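Mitochondrial edited mRNA stability factor 1 (Trypanosoma brucei, PDB 6NL1) processes the 5' ends of mitochondrial mRNAs, probably through its Nudix-type domain, and probably also contributes to the stability of edited transcripts. Local coordinates at residues A[201-206]-A[293-298]; A[212-217]-A[345-350]; A[262-267]-A[299-304]. All blocks are in the same frame, centred on the assembly; numbering follows the deposited sequence.

Contact 1 (A[201-206]-A[293-298]); sequences VRLGIF and FVAEVP. With SO4 (sulfate ion), chain B.
The ring of F206 lies across E296, its partner in the parallel pairing of strand 201-206 with strand 293-296. F206 CG takes the crowded position between the backbone N and the carbonyl carbon (chi1 72°). E296 CB sits over one face of the ring in a CH-pi contact, with F206 CZ 3.5 Å from E296 CB. V294 meets the same ring at its edge, F206 CE1 lying 4.1 Å from V294 CB. The E296 chain runs on extended past the ring, and OE1 forms a salt bridge with R208.

On the other side of the sheet, F293 and A295 pack with L203 and I205. A295 CB meets two branches, 3.9 Å from L203 CD2 and 4.0 Å from I205 CD1. F293 crosses L203 at about a right angle, F293 CB touching L203 CG at 4.0 Å, while V201 CG1 and R202 O approach its ring at the edge. The F293 side chain also packs on Y250 and A254 of helix 250-262. Further along, I205 CG2 meets V297 CG2 at 3.6 Å.

Five backbone hydrogen bonds join the strands, from F293 N to R202 O at one end to V297 N to F206 O at the other. The R202 chain is bent at chi2 (-63°), which turns CD; NH1 donates to V201 O at 2.9 Å from above the carbonyl plane. Its NE gives weak bonds to a sulfate that Y292 OH and L239 N also hold.

Apolar packing thus binds one face of the pair to the helix, while the R202 guanidinium is held by the carbonyl of the preceding residue, V201. R202 and Y292 both belong to the GDP-binding site, so an anion held here, though probably from the crystallisation liquor, is consistent with a position suited to phosphate.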
ATOM      1  N   VAL A 201       2.131  -0.554  -5.975  1.00 25.65           N
ATOM      2  CA  VAL A 201       2.006  -0.429  -7.417  1.00 20.10           C
ATOM      3  C   VAL A 201       0.561  -0.173  -7.785  1.00 28.20           C
ATOM      4  O   VAL A 201      -0.358  -0.665  -7.121  1.00 24.52           O
ATOM      5  CB  VAL A 201       2.504  -1.699  -8.170  1.00 25.65           C
ATOM      6  CG1 VAL A 201       3.997  -1.857  -7.984  1.00 16.11           C
ATOM      7  CG2 VAL A 201       1.730  -2.971  -7.714  1.00 15.83           C
ATOM      8  N   ARG A 202       0.366   0.615  -8.834  1.00 20.04           N
ATOM      9  CA  ARG A 202      -0.962   0.866  -9.359  1.00 19.07           C
ATOM     10  C   ARG A 202      -0.885   0.644 -10.866  1.00 28.06           C
ATOM     11  O   ARG A 202      -0.038   1.218 -11.544  1.00 26.64           O
ATOM     12  CB  ARG A 202      -1.425   2.289  -9.030  1.00 19.56           C
ATOM     13  CG  ARG A 202      -1.635   2.574  -7.547  1.00 21.59           C
ATOM     14  CD  ARG A 202      -2.758   1.701  -6.945  1.00 18.00           C
ATOM     15  NE  ARG A 202      -2.972   2.029  -5.533  1.00 23.05           N
ATOM     16  CZ  ARG A 202      -2.392   1.397  -4.513  1.00 33.61           C
ATOM     17  NH1 ARG A 202      -1.550   0.390  -4.729  1.00 22.48           N
ATOM     18  NH2 ARG A 202      -2.654   1.769  -3.269  1.00 27.57           N
ATOM     19  N   LEU A 203      -1.733  -0.233 -11.380  1.00 24.84           N
ATOM     20  CA  LEU A 203      -1.797  -0.462 -12.812  1.00 26.21           C
ATOM     21  C   LEU A 203      -3.061   0.213 -13.303  1.00 31.01           C
ATOM     22  O   LEU A 203      -4.154  -0.332 -13.176  1.00 30.64           O
ATOM     23  CB  LEU A 203      -1.803  -1.964 -13.151  1.00 23.61           C
ATOM     24  CG  LEU A 203      -1.133  -2.332 -14.485  1.00 34.53           C
ATOM     25  CD1 LEU A 203      -1.160  -3.844 -14.759  1.00 22.11           C
ATOM     26  CD2 LEU A 203      -1.763  -1.568 -15.641  1.00 25.37           C
ATOM     27  N   GLY A 204      -2.901   1.417 -13.841  1.00 28.81           N
ATOM     28  CA  GLY A 204      -4.012   2.175 -14.375  1.00 29.62           C
ATOM     29  C   GLY A 204      -4.527   1.603 -15.688  1.00 27.84           C
ATOM     30  O   GLY A 204      -4.035   1.924 -16.777  1.00 28.31           O
ATOM     31  N   ILE A 205      -5.525   0.737 -15.574  1.00 30.76           N
ATOM     32  CA  ILE A 205      -6.252   0.234 -16.722  1.00 23.12           C
ATOM     33  C   ILE A 205      -7.181   1.330 -17.217  1.00 31.79           C
ATOM     34  O   ILE A 205      -7.892   1.946 -16.419  1.00 24.02           O
ATOM     35  CB  ILE A 205      -7.072  -1.006 -16.322  1.00 40.33           C
ATOM     36  CG1 ILE A 205      -6.135  -2.185 -16.074  1.00 36.75           C
ATOM     37  CG2 ILE A 205      -8.046  -1.372 -17.405  1.00 31.09           C
ATOM     38  CD1 ILE A 205      -5.492  -2.717 -17.341  1.00 23.33           C
ATOM     39  N   PHE A 206      -7.156   1.598 -18.520  1.00 20.83           N
ATOM     40  CA  PHE A 206      -8.015   2.640 -19.081  1.00 28.76           C
ATOM     41  C   PHE A 206      -8.649   2.197 -20.396  1.00 29.43           C
ATOM     42  O   PHE A 206      -8.138   1.318 -21.090  1.00 32.14           O
ATOM     43  CB  PHE A 206      -7.255   3.973 -19.263  1.00 23.06           C
ATOM     44  CG  PHE A 206      -6.248   3.965 -20.406  1.00 28.72           C
ATOM     45  CD1 PHE A 206      -4.921   3.598 -20.188  1.00 26.81           C
ATOM     46  CD2 PHE A 206      -6.630   4.329 -21.693  1.00 26.77           C
ATOM     47  CE1 PHE A 206      -3.990   3.591 -21.235  1.00 31.27           C
ATOM     48  CE2 PHE A 206      -5.706   4.330 -22.746  1.00 31.60           C
ATOM     49  CZ  PHE A 206      -4.390   3.954 -22.518  1.00 33.67           C
ATOM     50  N   PHE A 293       1.656   2.482 -13.580  1.00 30.66           N
ATOM     51  CA  PHE A 293       1.704   1.888 -14.911  1.00 25.46           C
ATOM     52  C   PHE A 293       0.389   2.240 -15.586  1.00 28.56           C
ATOM     53  O   PHE A 293      -0.599   2.509 -14.900  1.00 29.58           O
ATOM     54  CB  PHE A 293       1.827   0.361 -14.811  1.00 21.94           C
ATOM     55  CG  PHE A 293       3.070  -0.103 -14.099  1.00 23.11           C
ATOM     56  CD1 PHE A 293       4.194  -0.495 -14.824  1.00 27.82           C
ATOM     57  CD2 PHE A 293       3.120  -0.130 -12.703  1.00 25.75           C
ATOM     58  CE1 PHE A 293       5.349  -0.922 -14.174  1.00 27.67           C
ATOM     59  CE2 PHE A 293       4.265  -0.550 -12.045  1.00 27.42           C
ATOM     60  CZ  PHE A 293       5.385  -0.944 -12.778  1.00 30.78           C
ATOM     61  N   VAL A 294       0.366   2.248 -16.916  1.00 29.59           N
ATOM     62  CA  VAL A 294      -0.898   2.344 -17.639  1.00 26.31           C
ATOM     63  C   VAL A 294      -1.013   1.216 -18.644  1.00 33.59           C
ATOM     64  O   VAL A 294      -0.005   0.716 -19.149  1.00 23.82           O
ATOM     65  CB  VAL A 294      -1.068   3.682 -18.395  1.00 30.36           C
ATOM     66  CG1 VAL A 294      -1.069   4.859 -17.423  1.00 26.95           C
ATOM     67  CG2 VAL A 294       0.000   3.834 -19.485  1.00 23.08           C
ATOM     68  N   ALA A 295      -2.247   0.815 -18.930  1.00 26.17           N
ATOM     69  CA  ALA A 295      -2.500  -0.145 -19.998  1.00 25.91           C
ATOM     70  C   ALA A 295      -3.905   0.064 -20.534  1.00 30.99           C
ATOM     71  O   ALA A 295      -4.861   0.233 -19.765  1.00 31.78           O
ATOM     72  CB  ALA A 295      -2.328  -1.572 -19.499  1.00 26.12           C
ATOM     73  N   GLU A 296      -4.029   0.059 -21.855  1.00 32.45           N
ATOM     74  CA  GLU A 296      -5.332   0.188 -22.478  1.00 35.34           C
ATOM     75  C   GLU A 296      -5.975  -1.184 -22.615  1.00 32.01           C
ATOM     76  O   GLU A 296      -5.309  -2.157 -22.960  1.00 34.13           O
ATOM     77  CB  GLU A 296      -5.225   0.857 -23.852  1.00 27.81           C
ATOM     78  CG  GLU A 296      -6.580   0.974 -24.538  1.00 36.47           C
ATOM     79  CD  GLU A 296      -6.558   1.786 -25.820  1.00 46.42           C
ATOM     80  OE1 GLU A 296      -5.493   2.327 -26.198  1.00 45.19           O
ATOM     81  OE2 GLU A 296      -7.629   1.879 -26.450  1.00 46.81           O
ATOM     82  N   VAL A 297      -7.268  -1.255 -22.320  1.00 33.26           N
ATOM     83  CA  VAL A 297      -8.066  -2.437 -22.622  1.00 31.35           C
ATOM     84  C   VAL A 297      -9.230  -2.054 -23.545  1.00 36.99           C
ATOM     85  O   VAL A 297      -9.598  -0.875 -23.641  1.00 36.31           O
ATOM     86  CB  VAL A 297      -8.609  -3.104 -21.339  1.00 37.34           C
ATOM     87  CG1 VAL A 297      -7.459  -3.585 -20.479  1.00 35.84           C
ATOM     88  CG2 VAL A 297      -9.509  -2.139 -20.562  1.00 25.06           C
ATOM     89  N   PRO A 298      -9.804  -3.039 -24.250  1.00 34.46           N
ATOM     90  CA  PRO A 298     -10.962  -2.673 -25.075  1.00 36.90           C
ATOM     91  C   PRO A 298     -12.118  -2.205 -24.190  1.00 41.96           C
ATOM     92  O   PRO A 298     -12.249  -2.652 -23.048  1.00 35.73           O
ATOM     93  CB  PRO A 298     -11.297  -3.971 -25.833  1.00 42.59           C
ATOM     94  CG  PRO A 298     -10.537  -5.058 -25.164  1.00 44.24           C
ATOM     95  CD  PRO A 298      -9.368  -4.431 -24.461  1.00 47.79           C
TER
HETATM   96  S   SO4 B 401      -4.216   5.591  -6.396  1.00 54.24           S
HETATM   97  O1  SO4 B 401      -4.814   4.299  -6.703  1.00 45.71           O
HETATM   98  O2  SO4 B 401      -3.482   5.444  -5.140  1.00 82.66           O
HETATM   99  O3  SO4 B 401      -3.319   6.045  -7.452  1.00 52.35           O
HETATM  100  O4  SO4 B 401      -5.270   6.592  -6.252  1.00 77.35           O

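Contact 2 (A[212-217]-A[345-350]); sequences SSEVEW and WMKASM
The indole of W345 is met at its edge by E216 O, which lies 3.6 Å from W345 CE3, while the W217 carbonyl carbon approaches obliquely. The E216 carboxylate is turned almost parallel to this indole, the planes 6° apart, and E216 OE1 rests 3.5 Å from W345 CB. R207 links the two groups from outside, pairing with E216 OE1 in a salt bridge and with the W345 ring in a cation-pi contact. The W217 indole carries V215 CG2 over one face, offset toward the rim, and has M346 O and A348 N at its edge; F206 packs with it edge-to-face.

The backbones form a hydrogen-bonded antiparallel pair, W217 with M346. W217 N donates to M346 O at 2.7 Å with an N-H...O angle of 174°, and M346 N returns a bond to W217 O at 2.8 Å. This pair joins strand 216-223 to strand 343-346 in the mixed sheet of the Nudix domain. Directly afterwards the chain turns into helix 348-354, with K347 at the N-cap position.

E214 reaches the start of that helix as an extended chain, CG anti to the backbone N (chi1 -173°). Its carboxylate grips S349 with both oxygens, each through its syn lone pair: S349 OG donates to E214 OE1 at 2.7 Å and S349 N to E214 OE2 at 2.9 Å. Amide groups at the helix start would be expected to favour the negative charge. A water donates to E214 OE2 and V215 O and accepts from A348 N. The extended K347 chain passes E214, with K347 CD 3.5 Å from E214 OE1, and its NZ makes a weak bond of 3.3 Å to S212 OG, which itself donates to E214 O in the carbonyl plane.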
ATOM      1  N   SER A 212     -14.564  11.079 -26.988  1.00 76.32           N
ATOM      2  CA  SER A 212     -13.755  11.777 -25.995  1.00 53.87           C
ATOM      3  C   SER A 212     -12.247  11.565 -26.150  1.00 46.64           C
ATOM      4  O   SER A 212     -11.801  10.470 -26.477  1.00 49.92           O
ATOM      5  CB  SER A 212     -14.211  11.339 -24.596  1.00 44.52           C
ATOM      6  OG  SER A 212     -13.470  11.984 -23.582  1.00 81.84           O
ATOM      7  N   SER A 213     -11.463  12.617 -25.917  1.00 39.57           N
ATOM      8  CA  SER A 213     -10.004  12.467 -25.849  1.00 36.52           C
ATOM      9  C   SER A 213      -9.528  12.082 -24.433  1.00 46.65           C
ATOM     10  O   SER A 213      -8.492  11.448 -24.275  1.00 40.58           O
ATOM     11  CB  SER A 213      -9.285  13.733 -26.302  1.00 35.48           C
ATOM     12  OG  SER A 213      -9.173  14.674 -25.255  1.00 50.62           O
ATOM     13  N   GLU A 214     -10.270  12.478 -23.403  1.00 27.08           N
ATOM     14  CA  GLU A 214      -9.956  12.019 -22.049  1.00 33.56           C
ATOM     15  C   GLU A 214     -10.357  10.553 -21.901  1.00 27.02           C
ATOM     16  O   GLU A 214     -11.440  10.158 -22.327  1.00 34.15           O
ATOM     17  CB  GLU A 214     -10.667  12.859 -20.987  1.00 27.47           C
ATOM     18  CG  GLU A 214     -10.222  12.509 -19.570  1.00 33.97           C
ATOM     19  CD  GLU A 214     -10.995  13.248 -18.499  1.00 36.84           C
ATOM     20  OE1 GLU A 214     -11.984  13.943 -18.827  1.00 40.12           O
ATOM     21  OE2 GLU A 214     -10.616  13.120 -17.320  1.00 36.40           O
ATOM     22  N   VAL A 215      -9.488   9.741 -21.311  1.00 31.98           N
ATOM     23  CA  VAL A 215      -9.805   8.324 -21.136  1.00 29.33           C
ATOM     24  C   VAL A 215     -10.518   8.094 -19.801  1.00 36.53           C
ATOM     25  O   VAL A 215     -10.507   8.970 -18.933  1.00 27.04           O
ATOM     26  CB  VAL A 215      -8.538   7.442 -21.219  1.00 34.21           C
ATOM     27  CG1 VAL A 215      -7.758   7.744 -22.509  1.00 26.98           C
ATOM     28  CG2 VAL A 215      -7.659   7.674 -20.010  1.00 22.69           C
ATOM     29  N   GLU A 216     -11.150   6.926 -19.660  1.00 24.70           N
ATOM     30  CA  GLU A 216     -11.764   6.492 -18.400  1.00 31.62           C
ATOM     31  C   GLU A 216     -10.882   5.463 -17.693  1.00 24.94           C
ATOM     32  O   GLU A 216     -10.324   4.564 -18.327  1.00 29.83           O
ATOM     33  CB  GLU A 216     -13.154   5.875 -18.641  1.00 27.22           C
ATOM     34  CG  GLU A 216     -14.194   6.837 -19.199  1.00 34.85           C
ATOM     35  CD  GLU A 216     -15.606   6.252 -19.247  1.00 41.91           C
ATOM     36  OE1 GLU A 216     -15.777   5.042 -19.535  1.00 35.97           O
ATOM     37  OE2 GLU A 216     -16.556   7.021 -19.002  1.00 46.09           O
ATOM     38  N   TRP A 217     -10.775   5.593 -16.376  1.00 25.72           N
ATOM     39  CA  TRP A 217      -9.933   4.718 -15.568  1.00 26.47           C
ATOM     40  C   TRP A 217     -10.800   3.753 -14.761  1.00 34.24           C
ATOM     41  O   TRP A 217     -11.815   4.149 -14.177  1.00 24.93           O
ATOM     42  CB  TRP A 217      -9.063   5.550 -14.609  1.00 21.76           C
ATOM     43  CG  TRP A 217      -8.195   6.541 -15.307  1.00 34.24           C
ATOM     44  CD1 TRP A 217      -8.466   7.860 -15.522  1.00 23.45           C
ATOM     45  CD2 TRP A 217      -6.917   6.285 -15.911  1.00 27.57           C
ATOM     46  NE1 TRP A 217      -7.428   8.448 -16.223  1.00 29.24           N
ATOM     47  CE2 TRP A 217      -6.467   7.501 -16.472  1.00 32.53           C
ATOM     48  CE3 TRP A 217      -6.107   5.143 -16.030  1.00 29.40           C
ATOM     49  CZ2 TRP A 217      -5.244   7.612 -17.145  1.00 26.84           C
ATOM     50  CZ3 TRP A 217      -4.889   5.253 -16.699  1.00 30.06           C
ATOM     51  CH2 TRP A 217      -4.474   6.483 -17.252  1.00 28.04           C
ATOM     52  N   TRP A 345     -15.895   2.604 -14.228  1.00 30.71           N
ATOM     53  CA  TRP A 345     -15.105   3.388 -15.177  1.00 26.43           C
ATOM     54  C   TRP A 345     -15.315   4.862 -14.881  1.00 32.74           C
ATOM     55  O   TRP A 345     -16.439   5.358 -14.945  1.00 30.14           O
ATOM     56  CB  TRP A 345     -15.518   3.108 -16.624  1.00 25.86           C
ATOM     57  CG  TRP A 345     -15.156   1.741 -17.106  1.00 33.39           C
ATOM     58  CD1 TRP A 345     -16.007   0.681 -17.303  1.00 31.14           C
ATOM     59  CD2 TRP A 345     -13.847   1.274 -17.444  1.00 30.04           C
ATOM     60  NE1 TRP A 345     -15.303  -0.410 -17.750  1.00 31.62           N
ATOM     61  CE2 TRP A 345     -13.977  -0.075 -17.845  1.00 34.72           C
ATOM     62  CE3 TRP A 345     -12.578   1.863 -17.450  1.00 25.87           C
ATOM     63  CZ2 TRP A 345     -12.886  -0.840 -18.248  1.00 29.67           C
ATOM     64  CZ3 TRP A 345     -11.494   1.101 -17.850  1.00 29.21           C
ATOM     65  CH2 TRP A 345     -11.655  -0.238 -18.245  1.00 32.20           C
ATOM     66  N   MET A 346     -14.236   5.567 -14.563  1.00 28.28           N
ATOM     67  CA  MET A 346     -14.353   6.964 -14.156  1.00 28.61           C
ATOM     68  C   MET A 346     -13.319   7.867 -14.800  1.00 32.29           C
ATOM     69  O   MET A 346     -12.167   7.475 -14.971  1.00 27.62           O
ATOM     70  CB  MET A 346     -14.238   7.070 -12.633  1.00 25.85           C
ATOM     71  CG  MET A 346     -15.382   6.368 -11.879  1.00 36.67           C
ATOM     72  SD  MET A 346     -15.492   6.797 -10.122  1.00 49.21           S
ATOM     73  CE  MET A 346     -17.129   6.186  -9.731  1.00129.65           C
ATOM     74  N   LYS A 347     -13.741   9.084 -15.136  1.00 29.29           N
ATOM     75  CA  LYS A 347     -12.846  10.112 -15.643  1.00 27.68           C
ATOM     76  C   LYS A 347     -12.240  10.905 -14.502  1.00 33.16           C
ATOM     77  O   LYS A 347     -12.934  11.276 -13.561  1.00 30.81           O
ATOM     78  CB  LYS A 347     -13.597  11.089 -16.551  1.00 30.69           C
ATOM     79  CG  LYS A 347     -14.005  10.520 -17.891  1.00 30.06           C
ATOM     80  CD  LYS A 347     -14.625  11.602 -18.750  1.00 33.38           C
ATOM     81  CE  LYS A 347     -14.894  11.103 -20.160  1.00 41.07           C
ATOM     82  NZ  LYS A 347     -15.512  12.174 -20.983  1.00 49.67           N
ATOM     83  N   ALA A 348     -10.948  11.195 -14.601  1.00 31.33           N
ATOM     84  CA  ALA A 348     -10.319  12.080 -13.634  1.00 34.18           C
ATOM     85  C   ALA A 348     -11.038  13.429 -13.542  1.00 31.56           C
ATOM     86  O   ALA A 348     -11.196  13.975 -12.451  1.00 32.86           O
ATOM     87  CB  ALA A 348      -8.864  12.275 -13.968  1.00 27.27           C
ATOM     88  N   SER A 349     -11.474  13.970 -14.679  1.00 27.80           N
ATOM     89  CA  SER A 349     -12.165  15.259 -14.666  1.00 29.49           C
ATOM     90  C   SER A 349     -13.467  15.184 -13.858  1.00 36.53           C
ATOM     91  O   SER A 349     -13.869  16.142 -13.207  1.00 34.10           O
ATOM     92  CB  SER A 349     -12.466  15.745 -16.082  1.00 25.31           C
ATOM     93  OG  SER A 349     -13.405  14.892 -16.719  1.00 30.65           O
ATOM     94  N   MET A 350     -14.128  14.042 -13.916  1.00 30.52           N
ATOM     95  CA  MET A 350     -15.358  13.868 -13.171  1.00 33.38           C
ATOM     96  C   MET A 350     -15.043  13.820 -11.679  1.00 37.72           C
ATOM     97  O   MET A 350     -15.743  14.415 -10.864  1.00 29.71           O
ATOM     98  CB  MET A 350     -16.062  12.595 -13.607  1.00 32.09           C
ATOM     99  CG  MET A 350     -17.562  12.657 -13.403  1.00 71.15           C
ATOM    100  SD  MET A 350     -18.117  11.253 -12.458  1.00 72.37           S
ATOM    101  CE  MET A 350     -17.001  11.389 -11.087  1.00 31.35           C
TER
HETATM  102  O   HOH W   1      -9.409  10.567 -17.071  1.00 27.27           O
HETATM  103  O   HOH W   2     -17.672   7.129 -16.532  1.00 47.61           O

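Contact 3 (A[262-267]-A[299-304]); sequences TGITVD and SDIRVE
T262 O, where helix 250-262 gives way to loop, accepts a weak, bent hydrogen bond from E304 N at 3.2 Å (N-H...O angle 131°), and G263 then leaves helical geometry with a positive phi of 79°. A water shares the E304 N donor and bridges the two segments: it accepts from E304 N and donates to T262 O at 2.9 Å and, over a longer distance, to R302 O.

I264 carries most of the side-chain contact and uses both of its branches. Its first torsion sets CG1 anti to the carbonyl carbon and CG2 anti to the backbone N (chi1 -64°). I264 CG2 meets I301 CD1 at 4.0 Å, whereas I264 CD1 meets V303 CG2 at 4.1 Å; both pairs cross at a slant. The other methyl of V303, CG1, lies 4.0 Å from T262 O, close to the carbonyl that bonds E304. I264 also packs on L258 of the helix and L218 of strand 216-223.

T262 OG1 accepts from I264 N at 3.1 Å, closing an ST turn where the chain leaves the helix, and is also hydrogen-bonded to L258 O. The order T262-G263-I264 after the helix matches the end of the Nudix signature, in which a glycine and a bulky aliphatic residue close the loop-helix-loop motif.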
ATOM      1  N   THR A 262      -9.300  -7.362  -9.951  1.00 23.69           N
ATOM      2  CA  THR A 262     -10.263  -7.172 -11.031  1.00 24.91           C
ATOM      3  C   THR A 262     -10.539  -8.416 -11.847  1.00 24.10           C
ATOM      4  O   THR A 262     -11.549  -8.490 -12.548  1.00 29.44           O
ATOM      5  CB  THR A 262      -9.783  -6.095 -12.018  1.00 31.62           C
ATOM      6  OG1 THR A 262      -8.636  -6.585 -12.719  1.00 21.61           O
ATOM      7  CG2 THR A 262      -9.420  -4.810 -11.283  1.00 23.88           C
ATOM      8  N   GLY A 263      -9.627  -9.382 -11.780  1.00 31.79           N
ATOM      9  CA  GLY A 263      -9.739 -10.588 -12.584  1.00 26.62           C
ATOM     10  C   GLY A 263      -9.299 -10.361 -14.023  1.00 34.73           C
ATOM     11  O   GLY A 263      -9.480 -11.227 -14.877  1.00 35.63           O
ATOM     12  N   ILE A 264      -8.714  -9.198 -14.294  1.00 35.55           N
ATOM     13  CA  ILE A 264      -8.238  -8.870 -15.642  1.00 27.82           C
ATOM     14  C   ILE A 264      -6.799  -9.326 -15.898  1.00 30.41           C
ATOM     15  O   ILE A 264      -5.884  -9.070 -15.100  1.00 30.79           O
ATOM     16  CB  ILE A 264      -8.317  -7.352 -15.920  1.00 34.12           C
ATOM     17  CG1 ILE A 264      -9.771  -6.880 -15.907  1.00 33.88           C
ATOM     18  CG2 ILE A 264      -7.658  -7.007 -17.265  1.00 27.00           C
ATOM     19  CD1 ILE A 264      -9.912  -5.375 -15.990  1.00 36.26           C
ATOM     20  N   THR A 265      -6.599  -9.986 -17.029  1.00 31.23           N
ATOM     21  CA  THR A 265      -5.267 -10.392 -17.455  1.00 35.37           C
ATOM     22  C   THR A 265      -4.791  -9.473 -18.573  1.00 34.53           C
ATOM     23  O   THR A 265      -5.449  -9.373 -19.609  1.00 42.86           O
ATOM     24  CB  THR A 265      -5.271 -11.847 -17.981  1.00 46.34           C
ATOM     25  OG1 THR A 265      -5.671 -12.735 -16.934  1.00 45.11           O
ATOM     26  CG2 THR A 265      -3.884 -12.251 -18.487  1.00 32.83           C
ATOM     27  N   VAL A 266      -3.668  -8.789 -18.360  1.00 34.86           N
ATOM     28  CA  VAL A 266      -3.038  -8.016 -19.434  1.00 42.43           C
ATOM     29  C   VAL A 266      -1.667  -8.578 -19.757  1.00 37.59           C
ATOM     30  O   VAL A 266      -1.019  -9.185 -18.905  1.00 43.02           O
ATOM     31  CB  VAL A 266      -2.827  -6.527 -19.066  1.00 44.36           C
ATOM     32  CG1 VAL A 266      -4.131  -5.760 -19.139  1.00 47.20           C
ATOM     33  CG2 VAL A 266      -2.144  -6.397 -17.699  1.00 29.70           C
ATOM     34  N   ASP A 267      -1.219  -8.358 -20.984  1.00 36.93           N
ATOM     35  CA  ASP A 267       0.112  -8.792 -21.384  1.00 36.05           C
ATOM     36  C   ASP A 267       1.165  -7.731 -21.052  1.00 28.68           C
ATOM     37  O   ASP A 267       0.947  -6.540 -21.262  1.00 44.04           O
ATOM     38  CB  ASP A 267       0.135  -9.124 -22.881  1.00 48.32           C
ATOM     39  CG  ASP A 267       1.432  -9.795 -23.306  1.00 87.26           C
ATOM     40  OD1 ASP A 267       1.518 -11.039 -23.205  1.00102.85           O
ATOM     41  OD2 ASP A 267       2.370  -9.083 -23.730  1.00 69.68           O
ATOM     42  N   SER A 299     -12.933  -1.293 -24.702  1.00 34.46           N
ATOM     43  CA  SER A 299     -13.948  -0.641 -23.878  1.00 36.58           C
ATOM     44  C   SER A 299     -15.015  -1.608 -23.365  1.00 47.03           C
ATOM     45  O   SER A 299     -15.644  -1.353 -22.339  1.00 43.03           O
ATOM     46  CB  SER A 299     -14.600   0.521 -24.633  1.00 34.19           C
ATOM     47  OG  SER A 299     -15.298   0.048 -25.767  1.00 48.35           O
ATOM     48  N   ASP A 300     -15.212  -2.718 -24.069  1.00 39.40           N
ATOM     49  CA  ASP A 300     -16.229  -3.693 -23.680  1.00 41.27           C
ATOM     50  C   ASP A 300     -15.640  -4.896 -22.945  1.00 40.33           C
ATOM     51  O   ASP A 300     -16.273  -5.947 -22.860  1.00 50.28           O
ATOM     52  CB  ASP A 300     -17.028  -4.157 -24.906  1.00 46.50           C
ATOM     53  CG  ASP A 300     -16.195  -4.991 -25.872  1.00 55.28           C
ATOM     54  OD1 ASP A 300     -16.784  -5.643 -26.759  1.00 66.65           O
ATOM     55  OD2 ASP A 300     -14.950  -5.005 -25.747  1.00 59.39           O
ATOM     56  N   ILE A 301     -14.425  -4.744 -22.429  1.00 36.79           N
ATOM     57  CA  ILE A 301     -13.783  -5.816 -21.683  1.00 41.69           C
ATOM     58  C   ILE A 301     -14.652  -6.231 -20.497  1.00 46.05           C
ATOM     59  O   ILE A 301     -15.302  -5.392 -19.867  1.00 42.06           O
ATOM     60  CB  ILE A 301     -12.393  -5.402 -21.168  1.00 44.66           C
ATOM     61  CG1 ILE A 301     -11.698  -6.591 -20.494  1.00 41.48           C
ATOM     62  CG2 ILE A 301     -12.503  -4.214 -20.202  1.00 33.69           C
ATOM     63  CD1 ILE A 301     -10.251  -6.354 -20.188  1.00 46.39           C
ATOM     64  N   ARG A 302     -14.673  -7.527 -20.204  1.00 43.14           N
ATOM     65  CA  ARG A 302     -15.451  -8.032 -19.081  1.00 49.46           C
ATOM     66  C   ARG A 302     -14.639  -7.962 -17.798  1.00 51.80           C
ATOM     67  O   ARG A 302     -13.552  -8.532 -17.700  1.00 46.79           O
ATOM     68  CB  ARG A 302     -15.916  -9.465 -19.332  1.00 70.24           C
ATOM     69  CG  ARG A 302     -16.973  -9.939 -18.346  1.00103.24           C
ATOM     70  CD  ARG A 302     -17.327 -11.398 -18.565  1.00126.86           C
ATOM     71  NE  ARG A 302     -16.192 -12.272 -18.291  1.00145.90           N
ATOM     72  CZ  ARG A 302     -16.198 -13.587 -18.484  1.00155.27           C
ATOM     73  NH1 ARG A 302     -17.284 -14.183 -18.959  1.00155.34           N
ATOM     74  NH2 ARG A 302     -15.118 -14.305 -18.207  1.00151.70           N
ATOM     75  N   VAL A 303     -15.170  -7.245 -16.818  1.00 41.44           N
ATOM     76  CA  VAL A 303     -14.506  -7.091 -15.535  1.00 33.37           C
ATOM     77  C   VAL A 303     -15.203  -7.967 -14.494  1.00 38.13           C
ATOM     78  O   VAL A 303     -16.409  -7.862 -14.294  1.00 40.11           O
ATOM     79  CB  VAL A 303     -14.568  -5.635 -15.072  1.00 34.57           C
ATOM     80  CG1 VAL A 303     -13.839  -5.472 -13.746  1.00 35.24           C
ATOM     81  CG2 VAL A 303     -13.998  -4.711 -16.150  1.00 37.21           C
ATOM     82  N   GLU A 304     -14.451  -8.833 -13.833  1.00 39.62           N
ATOM     83  CA  GLU A 304     -15.047  -9.722 -12.846  1.00 38.16           C
ATOM     84  C   GLU A 304     -15.032  -9.145 -11.434  1.00 43.28           C
ATOM     85  O   GLU A 304     -15.939  -9.401 -10.654  1.00 46.79           O
ATOM     86  CB  GLU A 304     -14.374 -11.091 -12.881  1.00 40.65           C
ATOM     87  CG  GLU A 304     -14.569 -11.801 -14.212  1.00 57.81           C
ATOM     88  CD  GLU A 304     -14.242 -13.269 -14.136  1.00106.32           C
ATOM     89  OE1 GLU A 304     -15.189 -14.083 -14.181  1.00127.00           O
ATOM     90  OE2 GLU A 304     -13.043 -13.609 -14.033  1.00115.47           O
TER
HETATM   91  O   HOH W   3     -12.342  -9.803 -15.004  1.00 58.06           O

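Overall arrangement
All three contacts lie in the Nudix-type domain, on the same side of the chain's centre. Contacts 1 and 2 have centres about 13 Å apart and share a sheet: F206 CB packs 3.6 Å from W217 CE3, where strands 200-207 and 216-223 adjoin. Contact 3 is about 10 Å from contact 1, centre to centre, and its V266 joins the apolar face of the strand pair, V266 CG1 lying 3.8 Å from I205 CD1. Contacts 2 and 3 meet where W345 CZ2 comes within 3.9 Å of I301 CG2. Contact 1 supplies R202 of the GDP site, and the W217 side chain of contact 2 is about 8 Å (nearest atoms) from that of Y292, also of that site.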